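Local coordinates for protein cysteine protease-like VirA (Shigella flexneri, PDB 3EB8) that is a secreted virulence effector that promotes bacterial entry into epithelial cells and spread within and between them, though its reported tubulin-directed protease activity is disputed, at residues Phe137-His142 and Ala235-Leu240; Lys186-Met191 and Gly330-Ser335; His241-Ser246 and Glu345-Ser350; Tyr325-Gly330 and Asn340-Glu345. One frame throughout, in Å; residues are numbered along the deposited sequence.

In the fold
From the N terminus, contact 1 closes the first large loop, bringing the start of helix 140-149 against the segment between helices 226-234 and 245-265. Contact 2 opens at 186-191, within that loop, and closes only at 330-335, so it crosses contact 1, and contact 3 as well. Contact 3 joins 241-246 to strand 348-356. Contact 4 lies wholly within contact 3's span, shares Glu345 with it and Gly330 with contact 2, which it crosses. Arg347 of contact 3 bridges contacts 1 and 4 through Leu240 O and Ile342 O. Contacts 3 and 4 reach the neighbouring strands 348-356 and 315-327, while contacts 1 and 2 join loops around helices 140-149 and 335-341.

Contact 1: Phe137-His142 and Ala235-Leu240; sequences FNSVWH and AFWQSL
Trp237 carries this contact, its indole lying across the backbone and ring of Phe137. With CG anti to the backbone N (chi1 -175°), the side chain leaves its own loop, part of the region assigned to tubulin binding, and spreads over the start of the 137-142 segment. Trp237 CB comes first, 3.6 Å from Phe137 CD2, with Val140 CG2 a looser neighbour. The six-membered ring then takes the Phe137 ring obliquely, centroids 4.4 Å apart and planes at 33°; Trp237 CE3 sits over the centre of the phenyl face, 3.7 Å from Phe137 CE2. The five-membered ring rides on the backbone instead, with Phe137 CA 3.5 Å from its centroid and almost on the ring normal, a CH-pi contact. Farther out, Trp237 CZ2 passes 3.1 Å from Phe137 N, which lies above the same indole face near its rim. Ser239 N stands over the opposite face. At the ring edge Ser139 OG lies in the indole plane, 3.2 Å from Trp237 NE1; that hydroxyl is hydrogen-bonded to Asp143, whose OD2 also receives Gln238 N. Beyond the indole, Phe137 CZ touches Leu240 CD1 at 3.8 Å. Both segments bend in type I turns, Phe137-Val140 and Trp237-Leu240, so two turns meet through the aromatic residues that open them. The contact therefore joins the start of helix 140-149 to the loop between helices 226-234 and 245-265, with helix 335-341 packing on Phe137 and Val140 through Leu338, and strand 315-327 meeting Leu240 through Thr323 and Tyr325.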
loop_
_atom_site.group_PDB
_atom_site.type_symbol
_atom_site.label_atom_id
_atom_site.label_comp_id
_atom_site.label_asym_id
_atom_site.label_seq_id
_atom_site.Cartn_x
_atom_site.Cartn_y
_atom_site.Cartn_z
ATOM N N PHE A 137 7.112 -8.592 -14.519
ATOM C CA PHE A 137 8.095 -7.579 -14.131
ATOM C C PHE A 137 8.962 -7.103 -15.289
ATOM O O PHE A 137 9.969 -6.431 -15.076
ATOM C CB PHE A 137 8.981 -8.064 -12.972
ATOM C CG PHE A 137 8.238 -8.243 -11.686
ATOM C CD1 PHE A 137 7.735 -9.492 -11.324
ATOM C CD2 PHE A 137 8.024 -7.157 -10.838
ATOM C CE1 PHE A 137 7.020 -9.652 -10.135
ATOM C CE2 PHE A 137 7.319 -7.309 -9.645
ATOM C CZ PHE A 137 6.809 -8.549 -9.299
ATOM N N ASN A 138 8.576 -7.440 -16.515
ATOM C CA ASN A 138 9.315 -6.963 -17.680
ATOM C C ASN A 138 9.506 -5.441 -17.691
ATOM O O ASN A 138 10.577 -4.946 -18.031
ATOM C CB ASN A 138 8.643 -7.403 -18.986
ATOM C CG ASN A 138 9.236 -8.686 -19.546
ATOM O OD1 ASN A 138 9.958 -9.412 -18.851
ATOM N ND2 ASN A 138 8.928 -8.977 -20.811
ATOM N N SER A 139 8.472 -4.698 -17.318
ATOM C CA SER A 139 8.532 -3.253 -17.450
ATOM C C SER A 139 9.033 -2.537 -16.198
ATOM O O SER A 139 8.997 -1.305 -16.142
ATOM C CB SER A 139 7.168 -2.698 -17.854
ATOM O OG SER A 139 6.214 -2.911 -16.836
ATOM N N VAL A 140 9.523 -3.298 -15.216
ATOM C CA VAL A 140 9.794 -2.745 -13.895
ATOM C C VAL A 140 10.779 -1.568 -13.873
ATOM O O VAL A 140 10.529 -0.584 -13.187
ATOM C CB VAL A 140 10.214 -3.831 -12.877
ATOM C CG1 VAL A 140 11.555 -4.395 -13.222
ATOM C CG2 VAL A 140 10.238 -3.254 -11.477
ATOM N N TRP A 141 11.882 -1.659 -14.614
ATOM C CA TRP A 141 12.845 -0.552 -14.671
ATOM C C TRP A 141 12.227 0.741 -15.231
ATOM O O TRP A 141 12.449 1.819 -14.689
ATOM C CB TRP A 141 14.086 -0.894 -15.509
ATOM C CG TRP A 141 14.867 -2.121 -15.114
ATOM C CD1 TRP A 141 15.653 -2.880 -15.937
ATOM C CD2 TRP A 141 14.957 -2.718 -13.812
ATOM N NE1 TRP A 141 16.219 -3.912 -15.232
ATOM C CE2 TRP A 141 15.801 -3.844 -13.929
ATOM C CE3 TRP A 141 14.396 -2.421 -12.565
ATOM C CZ2 TRP A 141 16.101 -4.670 -12.844
ATOM C CZ3 TRP A 141 14.695 -3.245 -11.482
ATOM C CH2 TRP A 141 15.537 -4.357 -11.631
ATOM N N HIS A 142 11.470 0.636 -16.320
ATOM C CA HIS A 142 10.845 1.820 -16.910
ATOM C C HIS A 142 9.729 2.342 -16.015
ATOM O O HIS A 142 9.509 3.546 -15.929
ATOM C CB HIS A 142 10.306 1.526 -18.317
ATOM C CG HIS A 142 11.363 1.118 -19.294
ATOM N ND1 HIS A 142 12.136 -0.013 -19.129
ATOM C CD2 HIS A 142 11.775 1.689 -20.451
ATOM C CE1 HIS A 142 12.981 -0.119 -20.138
ATOM N NE2 HIS A 142 12.783 0.901 -20.955
ATOM N N ALA A 235 8.225 -2.694 -6.321
ATOM C CA ALA A 235 7.017 -2.046 -5.810
ATOM C C ALA A 235 6.337 -1.170 -6.860
ATOM O O ALA A 235 5.159 -0.853 -6.737
ATOM C CB ALA A 235 7.315 -1.219 -4.542
ATOM N N PHE A 236 7.094 -0.784 -7.884
ATOM C CA PHE A 236 6.592 0.111 -8.923
ATOM C C PHE A 236 6.055 -0.631 -10.166
ATOM O O PHE A 236 5.478 -0.005 -11.048
ATOM C CB PHE A 236 7.668 1.134 -9.334
ATOM C CG PHE A 236 8.009 2.134 -8.261
ATOM C CD1 PHE A 236 8.932 1.827 -7.273
ATOM C CD2 PHE A 236 7.409 3.391 -8.245
ATOM C CE1 PHE A 236 9.245 2.755 -6.285
ATOM C CE2 PHE A 236 7.720 4.319 -7.255
ATOM C CZ PHE A 236 8.640 4.004 -6.278
ATOM N N TRP A 237 6.246 -1.951 -10.256
ATOM C CA TRP A 237 5.767 -2.650 -11.452
ATOM C C TRP A 237 4.262 -2.359 -11.723
ATOM O O TRP A 237 3.413 -2.513 -10.838
ATOM C CB TRP A 237 6.062 -4.161 -11.406
ATOM C CG TRP A 237 5.681 -4.858 -12.705
ATOM C CD1 TRP A 237 5.942 -4.422 -13.981
ATOM C CD2 TRP A 237 4.973 -6.089 -12.846
ATOM N NE1 TRP A 237 5.439 -5.300 -14.895
ATOM C CE2 TRP A 237 4.837 -6.335 -14.233
ATOM C CE3 TRP A 237 4.462 -7.027 -11.938
ATOM C CZ2 TRP A 237 4.201 -7.479 -14.741
ATOM C CZ3 TRP A 237 3.826 -8.172 -12.445
ATOM C CH2 TRP A 237 3.698 -8.378 -13.842
ATOM N N GLN A 238 3.942 -1.927 -12.941
ATOM C CA GLN A 238 2.594 -1.427 -13.237
ATOM C C GLN A 238 1.482 -2.464 -13.058
ATOM O O GLN A 238 0.348 -2.108 -12.766
ATOM C CB GLN A 238 2.545 -0.848 -14.645
ATOM C CG GLN A 238 2.999 -1.816 -15.733
ATOM C CD GLN A 238 2.891 -1.213 -17.131
ATOM O OE1 GLN A 238 3.899 -0.837 -17.747
ATOM N NE2 GLN A 238 1.661 -1.101 -17.631
ATOM N N SER A 239 1.807 -3.742 -13.243
ATOM C CA SER A 239 0.821 -4.828 -13.121
ATOM C C SER A 239 1.052 -5.671 -11.871
ATOM O O SER A 239 0.557 -6.781 -11.757
ATOM C CB SER A 239 0.843 -5.716 -14.362
ATOM O OG SER A 239 0.729 -4.925 -15.521
ATOM N N LEU A 240 1.792 -5.123 -10.921
ATOM C CA LEU A 240 2.039 -5.797 -9.652
ATOM C C LEU A 240 0.787 -6.449 -9.036
ATOM O O LEU A 240 0.868 -7.518 -8.460
ATOM C CB LEU A 240 2.650 -4.809 -8.663
ATOM C CG LEU A 240 3.122 -5.410 -7.344
ATOM C CD1 LEU A 240 4.329 -6.286 -7.568
ATOM C CD2 LEU A 240 3.458 -4.298 -6.373
#

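Contact 2: Lys186-Met191 and Gly330-Ser335; sequences KKELQM and GTLPSS
One backbone hydrogen bond pins two loops together here: Leu189 N gives its hydrogen to Pro333 O at 3.0 Å, nearly straight (172°) and in the plane of the carbonyl. Pro333 is the centre of an inverse gamma turn, in which Ser334 N bonds back to Leu332 O. The same Pro333 O also receives a CA-H...O contact from Glu188 CA at 3.5 Å, so a single carbonyl is approached by two consecutive residues. Apolar contacts follow on the proline ring. Leu189 CB lies 3.9 Å from Pro333 CB, the leucine crossing the ring obliquely; Met191, its chain bent at chi2 and chi3 (-56° and -51°), comes at about a right angle and sets SD 4.1 Å from Pro333 CG. Beside the hydrogen bond, Glu188 CB packs on Ser334 CB at 3.7 Å. From there the extended glutamate chain, CG anti to its backbone N, reaches obliquely across to Leu332, with Glu188 OE2 3.8 Å from Leu332 CD1, leaving the carboxylate beside a methyl group rather than a basic partner of this segment. Ser334 OG serves instead as the N-cap of helix 335-341, bonding to Gly337 N; the nearby helix start may mildly favour the negative charge of Glu188. The contact ties the loop between helices 167-176 and 194-204, where it enters the region assigned to tubulin binding, to the one joining strand 315-327 to helix 335-341. Helix 226-234 packs on it through Ile229 and Ser230, and Trp141 of helix 140-149 bonds to Lys187 O.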
loop_
_atom_site.group_PDB
_atom_site.type_symbol
_atom_site.label_atom_id
_atom_site.label_comp_id
_atom_site.label_asym_id
_atom_site.label_seq_id
_atom_site.Cartn_x
_atom_site.Cartn_y
_atom_site.Cartn_z
ATOM N N LYS A 186 15.321 -6.495 -19.651
ATOM C CA LYS A 186 15.853 -7.764 -19.156
ATOM C C LYS A 186 17.103 -7.593 -18.294
ATOM O O LYS A 186 17.553 -8.541 -17.652
ATOM C CB LYS A 186 16.201 -8.688 -20.328
ATOM C CG LYS A 186 15.037 -9.429 -20.964
ATOM C CD LYS A 186 15.565 -10.421 -22.006
ATOM C CE LYS A 186 14.470 -11.318 -22.583
ATOM N NZ LYS A 186 15.030 -12.410 -23.444
ATOM N N LYS A 187 17.677 -6.397 -18.292
ATOM C CA LYS A 187 18.906 -6.181 -17.559
ATOM C C LYS A 187 18.769 -6.511 -16.067
ATOM O O LYS A 187 17.703 -6.334 -15.450
ATOM C CB LYS A 187 19.399 -4.745 -17.743
ATOM C CG LYS A 187 20.794 -4.491 -17.186
ATOM C CD LYS A 187 21.552 -3.503 -18.056
ATOM C CE LYS A 187 23.056 -3.659 -17.907
ATOM N NZ LYS A 187 23.811 -3.039 -19.045
ATOM N N GLU A 188 19.865 -7.007 -15.502
ATOM C CA GLU A 188 19.970 -7.227 -14.069
ATOM C C GLU A 188 20.873 -6.133 -13.542
ATOM O O GLU A 188 21.966 -5.913 -14.073
ATOM C CB GLU A 188 20.563 -8.606 -13.760
ATOM C CG GLU A 188 20.902 -8.826 -12.284
ATOM C CD GLU A 188 21.414 -10.239 -11.990
ATOM O OE1 GLU A 188 22.497 -10.369 -11.373
ATOM O OE2 GLU A 188 20.727 -11.219 -12.371
ATOM N N LEU A 189 20.404 -5.436 -12.515
ATOM C CA LEU A 189 21.103 -4.278 -11.998
ATOM C C LEU A 189 22.362 -4.701 -11.288
ATOM O O LEU A 189 22.331 -5.604 -10.455
ATOM C CB LEU A 189 20.216 -3.527 -11.014
ATOM C CG LEU A 189 18.900 -2.966 -11.537
ATOM C CD1 LEU A 189 18.188 -2.174 -10.424
ATOM C CD2 LEU A 189 19.154 -2.112 -12.768
ATOM N N GLN A 190 23.472 -4.046 -11.607
ATOM C CA GLN A 190 24.699 -4.241 -10.843
ATOM C C GLN A 190 24.609 -3.395 -9.594
ATOM O O GLN A 190 24.208 -2.234 -9.646
ATOM C CB GLN A 190 25.930 -3.853 -11.660
ATOM C CG GLN A 190 26.351 -4.902 -12.674
ATOM C CD GLN A 190 27.216 -4.318 -13.773
ATOM O OE1 GLN A 190 27.585 -3.142 -13.727
ATOM N NE2 GLN A 190 27.538 -5.135 -14.772
ATOM N N MET A 191 24.984 -3.980 -8.467
ATOM C CA MET A 191 24.826 -3.319 -7.183
ATOM C C MET A 191 25.883 -2.242 -6.954
ATOM O O MET A 191 27.002 -2.341 -7.459
ATOM C CB MET A 191 24.834 -4.359 -6.061
ATOM C CG MET A 191 23.540 -5.160 -6.006
ATOM S SD MET A 191 22.112 -4.067 -5.845
ATOM C CE MET A 191 22.663 -3.087 -4.439
ATOM N N GLY A 330 18.110 -13.349 -0.789
ATOM C CA GLY A 330 18.996 -13.440 -1.942
ATOM C C GLY A 330 18.455 -12.925 -3.274
ATOM O O GLY A 330 19.016 -13.255 -4.329
ATOM N N THR A 331 17.380 -12.135 -3.250
ATOM C CA THR A 331 16.728 -11.758 -4.506
ATOM C C THR A 331 17.597 -10.844 -5.353
ATOM O O THR A 331 18.124 -9.845 -4.862
ATOM C CB THR A 331 15.371 -11.019 -4.303
ATOM O OG1 THR A 331 14.485 -11.811 -3.508
ATOM C CG2 THR A 331 14.716 -10.759 -5.656
ATOM N N LEU A 332 17.726 -11.173 -6.632
ATOM C CA LEU A 332 18.485 -10.337 -7.556
ATOM C C LEU A 332 17.584 -9.327 -8.261
ATOM O O LEU A 332 16.482 -9.668 -8.683
ATOM C CB LEU A 332 19.238 -11.196 -8.577
ATOM C CG LEU A 332 20.247 -12.170 -7.953
ATOM C CD1 LEU A 332 20.871 -13.033 -9.033
ATOM C CD2 LEU A 332 21.308 -11.431 -7.126
ATOM N N PRO A 333 18.053 -8.076 -8.379
ATOM C CA PRO A 333 17.292 -7.002 -9.004
ATOM C C PRO A 333 17.204 -7.187 -10.524
ATOM O O PRO A 333 17.920 -6.525 -11.261
ATOM C CB PRO A 333 18.109 -5.742 -8.664
ATOM C CG PRO A 333 19.113 -6.152 -7.689
ATOM C CD PRO A 333 19.353 -7.603 -7.886
ATOM N N SER A 334 16.344 -8.095 -10.968
ATOM C CA SER A 334 16.040 -8.271 -12.374
ATOM C C SER A 334 14.624 -8.807 -12.491
ATOM O O SER A 334 14.049 -9.290 -11.524
ATOM C CB SER A 334 17.011 -9.261 -13.033
ATOM O OG SER A 334 16.730 -10.597 -12.638
ATOM N N SER A 335 14.068 -8.725 -13.687
ATOM C CA SER A 335 12.760 -9.283 -13.957
ATOM C C SER A 335 12.698 -10.792 -13.661
ATOM O O SER A 335 11.694 -11.280 -13.166
ATOM C CB SER A 335 12.389 -8.990 -15.407
ATOM O OG SER A 335 12.668 -7.627 -15.671
#

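Contact 3: His241-Ser246 and Glu345-Ser350; sequences HITSSS and ESRQVS
Two flat groups flank this contact, the guanidinium of Arg347 and the imidazole of His241. The guanidinium is met obliquely by Thr243 CG2 and, more distantly, by Ile242 O; Phe137 also packs against the Arg347 side chain. The imidazole has Ile242 CG1 over one face, toward its rim, so the histidine leans on its own neighbour, and its ring takes little part in the join. Thr243 holds the middle. Its OG1 occupies the crowded position between backbone N and carbonyl carbon (chi1 59°), which leaves the two branches facing different partners: CG2 lies 3.9 Å from Arg347 NH1 and equally close to the CD methylene, while OG1 meets Val349 CG2 at 3.8 Å, tip to tip. Val349, with CG1 anti to the backbone N, brings CG2 to 3.6 Å from His241 O, so one methyl touches both a backbone oxygen and a hydroxyl. Arg347 bends at chi3 (-147°) to carry its guanidinium past the Thr243 methyl. Strand 348-356 thus packs, through Val349, on the loop that leads into helix 245-265, whose N-cap is Ser244, with OG bonded to Val247 N. No hydrogen bond links the two segments directly; the join is van der Waals. The polar demand falls on Arg347, a buried residue. The positive charge expected of arginine is met here by the carbonyl oxygens of Leu240 and Ile342, whose bonds to NH1 and NH2 limit the rotation of the guanidinium while the Thr243 methyl packs alongside.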
loop_
_atom_site.group_PDB
_atom_site.type_symbol
_atom_site.label_atom_id
_atom_site.label_comp_id
_atom_site.label_asym_id
_atom_site.label_seq_id
_atom_site.Cartn_x
_atom_site.Cartn_y
_atom_site.Cartn_z
ATOM N N HIS A 241 -0.366 -5.807 -9.166
ATOM C CA HIS A 241 -1.578 -6.239 -8.464
ATOM C C HIS A 241 -2.458 -7.227 -9.222
ATOM O O HIS A 241 -3.407 -7.750 -8.653
ATOM C CB HIS A 241 -2.456 -5.032 -8.098
ATOM C CG HIS A 241 -2.912 -4.233 -9.283
ATOM N ND1 HIS A 241 -2.106 -3.300 -9.907
ATOM C CD2 HIS A 241 -4.074 -4.239 -9.978
ATOM C CE1 HIS A 241 -2.754 -2.761 -10.922
ATOM N NE2 HIS A 241 -3.954 -3.311 -10.985
ATOM N N ILE A 242 -2.212 -7.447 -10.499
ATOM C CA ILE A 242 -3.089 -8.358 -11.222
ATOM C C ILE A 242 -2.703 -9.793 -10.880
ATOM O O ILE A 242 -1.851 -10.369 -11.534
ATOM C CB ILE A 242 -3.026 -8.136 -12.742
ATOM C CG1 ILE A 242 -3.191 -6.659 -13.071
ATOM C CG2 ILE A 242 -4.118 -8.926 -13.435
ATOM C CD1 ILE A 242 -4.517 -6.113 -12.661
ATOM N N THR A 243 -3.316 -10.364 -9.845
ATOM C CA THR A 243 -2.887 -11.669 -9.365
ATOM C C THR A 243 -3.905 -12.765 -9.614
ATOM O O THR A 243 -3.628 -13.934 -9.358
ATOM C CB THR A 243 -2.540 -11.652 -7.850
ATOM O OG1 THR A 243 -3.684 -11.241 -7.100
ATOM C CG2 THR A 243 -1.377 -10.714 -7.571
ATOM N N SER A 244 -5.085 -12.400 -10.105
ATOM C CA SER A 244 -6.125 -13.397 -10.304
ATOM C C SER A 244 -7.318 -12.855 -11.062
ATOM O O SER A 244 -7.501 -11.641 -11.176
ATOM C CB SER A 244 -6.602 -13.929 -8.953
ATOM O OG SER A 244 -7.365 -12.946 -8.283
ATOM N N SER A 245 -8.137 -13.775 -11.557
ATOM C CA SER A 245 -9.404 -13.447 -12.190
ATOM C C SER A 245 -10.276 -12.658 -11.217
ATOM O O SER A 245 -11.019 -11.763 -11.629
ATOM C CB SER A 245 -10.117 -14.731 -12.600
ATOM O OG SER A 245 -9.189 -15.653 -13.129
ATOM N N SER A 246 -10.170 -12.991 -9.928
ATOM C CA SER A 246 -10.975 -12.352 -8.885
ATOM C C SER A 246 -10.630 -10.881 -8.739
ATOM O O SER A 246 -11.515 -10.043 -8.590
ATOM C CB SER A 246 -10.801 -13.063 -7.547
ATOM O OG SER A 246 -10.987 -14.453 -7.702
ATOM N N GLU A 345 0.859 -15.760 -6.262
ATOM C CA GLU A 345 0.403 -16.470 -5.075
ATOM C C GLU A 345 0.939 -15.895 -3.768
ATOM O O GLU A 345 0.315 -16.042 -2.726
ATOM C CB GLU A 345 0.761 -17.960 -5.167
ATOM C CG GLU A 345 2.102 -18.228 -5.836
ATOM C CD GLU A 345 2.253 -19.668 -6.325
ATOM O OE1 GLU A 345 2.300 -20.587 -5.474
ATOM O OE2 GLU A 345 2.337 -19.876 -7.559
ATOM N N SER A 346 2.100 -15.259 -3.801
ATOM C CA SER A 346 2.622 -14.678 -2.563
ATOM C C SER A 346 2.337 -13.187 -2.386
ATOM O O SER A 346 2.779 -12.581 -1.404
ATOM C CB SER A 346 4.113 -14.978 -2.387
ATOM O OG SER A 346 4.748 -15.110 -3.638
ATOM N N ARG A 347 1.592 -12.600 -3.317
ATOM C CA ARG A 347 1.180 -11.206 -3.161
ATOM C C ARG A 347 -0.234 -11.165 -2.638
ATOM O O ARG A 347 -1.095 -11.896 -3.117
ATOM C CB ARG A 347 1.223 -10.428 -4.476
ATOM C CG ARG A 347 2.513 -10.459 -5.221
ATOM C CD ARG A 347 2.309 -9.864 -6.571
ATOM N NE ARG A 347 3.177 -10.510 -7.527
ATOM C CZ ARG A 347 2.991 -10.499 -8.839
ATOM N NH1 ARG A 347 1.961 -9.850 -9.369
ATOM N NH2 ARG A 347 3.847 -11.135 -9.623
ATOM N N GLN A 348 -0.473 -10.320 -1.648
ATOM C CA GLN A 348 -1.834 -10.078 -1.209
ATOM C C GLN A 348 -2.326 -8.720 -1.691
ATOM O O GLN A 348 -1.647 -7.693 -1.543
ATOM C CB GLN A 348 -1.950 -10.171 0.294
ATOM C CG GLN A 348 -3.371 -10.138 0.777
ATOM C CD GLN A 348 -3.434 -10.277 2.275
ATOM O OE1 GLN A 348 -3.166 -9.316 3.007
ATOM N NE2 GLN A 348 -3.770 -11.486 2.751
ATOM N N VAL A 349 -3.515 -8.739 -2.266
ATOM C CA VAL A 349 -4.084 -7.567 -2.906
ATOM C C VAL A 349 -5.346 -7.161 -2.172
ATOM O O VAL A 349 -6.161 -8.015 -1.797
ATOM C CB VAL A 349 -4.359 -7.850 -4.402
ATOM C CG1 VAL A 349 -5.159 -6.728 -5.039
ATOM C CG2 VAL A 349 -3.040 -8.050 -5.131
ATOM N N SER A 350 -5.487 -5.859 -1.933
ATOM C CA SER A 350 -6.639 -5.333 -1.207
ATOM C C SER A 350 -7.095 -4.020 -1.829
ATOM O O SER A 350 -6.304 -3.344 -2.468
ATOM C CB SER A 350 -6.281 -5.113 0.250
ATOM O OG SER A 350 -5.232 -4.167 0.348
#

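Contact 4: Tyr325-Gly330 and Asn340-Glu345; sequences YLVHAG and NAIPPE
A strand-loop-helix unit closes on itself here: the end of strand 315-327 meets the C-terminal end of helix 335-341, just before the chain returns as strand 348-356 beside it. Ile342, the first residue to leave the helix, lays CG2 over one face of the Tyr325 ring, 3.9 Å from the centroid and 30° off the normal, a CH-pi contact. Ile342 CG2 is 3.5 Å from Tyr325 CD1, while the Ile342 CD1 methyl reaches Tyr325 CE1 and, at 4.0 Å, Val327 CG2, which lies in plane at the tyrosine ring edge. The Tyr325 hydroxyl is bonded to Ser234 OG of helix 226-234. Elsewhere His328 CE1 packs on Ala341 CB at 3.8 Å. Beside this pair a water donates to Ala341 O (2.8 Å) and Leu326 O (3.3 Å), accepts from His328 N (3.1 Å) and is also hydrogen-bonded to His328 ND1, so four bonds hold it. The two segments share no direct hydrogen bond, so the join divides into two parts: a buried apolar patch of an aromatic ring and the methyls of branched side chains, and a water that supplies the polar bridge from the helix-end carbonyl to the strand end.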
loop_
_atom_site.group_PDB
_atom_site.type_symbol
_atom_site.label_atom_id
_atom_site.label_comp_id
_atom_site.label_asym_id
_atom_site.label_seq_id
_atom_site.Cartn_x
_atom_site.Cartn_y
_atom_site.Cartn_z
ATOM N N TYR A 325 3.810 -8.079 0.065
ATOM C CA TYR A 325 4.563 -9.291 -0.155
ATOM C C TYR A 325 5.923 -9.254 0.547
ATOM O O TYR A 325 6.399 -8.195 0.991
ATOM C CB TYR A 325 4.792 -9.495 -1.644
ATOM C CG TYR A 325 5.355 -8.285 -2.325
ATOM C CD1 TYR A 325 6.710 -8.122 -2.494
ATOM C CD2 TYR A 325 4.520 -7.295 -2.798
ATOM C CE1 TYR A 325 7.212 -7.004 -3.130
ATOM C CE2 TYR A 325 5.006 -6.177 -3.423
ATOM C CZ TYR A 325 6.342 -6.028 -3.594
ATOM O OH TYR A 325 6.804 -4.902 -4.241
ATOM N N LEU A 326 6.552 -10.425 0.601
ATOM C CA LEU A 326 7.886 -10.604 1.153
ATOM C C LEU A 326 8.911 -10.735 0.027
ATOM O O LEU A 326 8.688 -11.452 -0.948
ATOM C CB LEU A 326 7.906 -11.904 1.947
ATOM C CG LEU A 326 8.422 -11.914 3.372
ATOM C CD1 LEU A 326 7.570 -10.993 4.236
ATOM C CD2 LEU A 326 8.351 -13.338 3.878
ATOM N N VAL A 327 10.039 -10.055 0.168
ATOM C CA VAL A 327 11.167 -10.270 -0.723
ATOM C C VAL A 327 12.306 -10.932 0.043
ATOM O O VAL A 327 12.860 -10.334 0.975
ATOM C CB VAL A 327 11.688 -8.955 -1.317
ATOM C CG1 VAL A 327 12.823 -9.260 -2.299
ATOM C CG2 VAL A 327 10.556 -8.179 -1.984
ATOM N N HIS A 328 12.649 -12.161 -0.352
ATOM C CA HIS A 328 13.658 -12.964 0.343
ATOM C C HIS A 328 15.085 -12.398 0.186
ATOM O O HIS A 328 15.392 -11.681 -0.770
ATOM C CB HIS A 328 13.574 -14.444 -0.102
ATOM C CG HIS A 328 14.262 -14.735 -1.404
ATOM N ND1 HIS A 328 13.578 -14.907 -2.592
ATOM C CD2 HIS A 328 15.576 -14.874 -1.708
ATOM C CE1 HIS A 328 14.439 -15.134 -3.570
ATOM N NE2 HIS A 328 15.658 -15.115 -3.061
ATOM N N ALA A 329 15.953 -12.747 1.122
ATOM C CA ALA A 329 17.312 -12.195 1.213
ATOM C C ALA A 329 18.200 -12.272 -0.031
ATOM O O ALA A 329 19.007 -11.375 -0.295
ATOM C CB ALA A 329 18.032 -12.829 2.378
ATOM N N GLY A 330 18.110 -13.349 -0.789
ATOM C CA GLY A 330 18.996 -13.440 -1.942
ATOM C C GLY A 330 18.455 -12.925 -3.274
ATOM O O GLY A 330 19.016 -13.255 -4.329
ATOM N N ASN A 340 10.346 -14.619 -9.963
ATOM C CA ASN A 340 10.603 -15.833 -9.185
ATOM C C ASN A 340 10.503 -15.602 -7.671
ATOM O O ASN A 340 9.977 -16.438 -6.958
ATOM C CB ASN A 340 11.947 -16.461 -9.558
ATOM C CG ASN A 340 11.864 -17.330 -10.808
ATOM O OD1 ASN A 340 11.385 -18.475 -10.767
ATOM N ND2 ASN A 340 12.368 -16.808 -11.915
ATOM N N ALA A 341 10.977 -14.454 -7.195
ATOM C CA ALA A 341 10.894 -14.116 -5.767
ATOM C C ALA A 341 9.480 -13.710 -5.313
ATOM O O ALA A 341 9.089 -13.993 -4.182
ATOM C CB ALA A 341 11.909 -13.042 -5.403
ATOM N N ILE A 342 8.720 -13.077 -6.208
ATOM C CA ILE A 342 7.405 -12.514 -5.876
ATOM C C ILE A 342 6.311 -12.957 -6.850
ATOM O O ILE A 342 5.806 -12.141 -7.619
ATOM C CB ILE A 342 7.435 -10.962 -5.899
ATOM C CG1 ILE A 342 8.777 -10.441 -5.365
ATOM C CG2 ILE A 342 6.234 -10.391 -5.119
ATOM C CD1 ILE A 342 8.995 -8.969 -5.573
ATOM N N PRO A 343 5.970 -14.259 -6.839
ATOM C CA PRO A 343 4.907 -14.814 -7.682
ATOM C C PRO A 343 3.559 -14.300 -7.208
ATOM O O PRO A 343 3.449 -13.992 -6.030
ATOM C CB PRO A 343 4.992 -16.328 -7.385
ATOM C CG PRO A 343 5.599 -16.398 -6.015
ATOM C CD PRO A 343 6.661 -15.331 -6.091
ATOM N N PRO A 344 2.552 -14.234 -8.100
ATOM C CA PRO A 344 1.176 -13.844 -7.754
ATOM C C PRO A 344 0.652 -14.459 -6.442
ATOM O O PRO A 344 0.072 -13.738 -5.616
ATOM C CB PRO A 344 0.364 -14.358 -8.944
ATOM C CG PRO A 344 1.309 -14.288 -10.085
ATOM C CD PRO A 344 2.692 -14.531 -9.538
ATOM N N GLU A 345 0.859 -15.760 -6.262
ATOM C CA GLU A 345 0.403 -16.470 -5.075
ATOM C C GLU A 345 0.939 -15.895 -3.768
ATOM O O GLU A 345 0.315 -16.042 -2.726
ATOM C CB GLU A 345 0.761 -17.960 -5.167
ATOM C CG GLU A 345 2.102 -18.228 -5.836
ATOM C CD GLU A 345 2.253 -19.668 -6.325
ATOM O OE1 GLU A 345 2.300 -20.587 -5.474
ATOM O OE2 GLU A 345 2.337 -19.876 -7.559
HETATM O O HOH W 1 10.654 -13.860 -1.920
#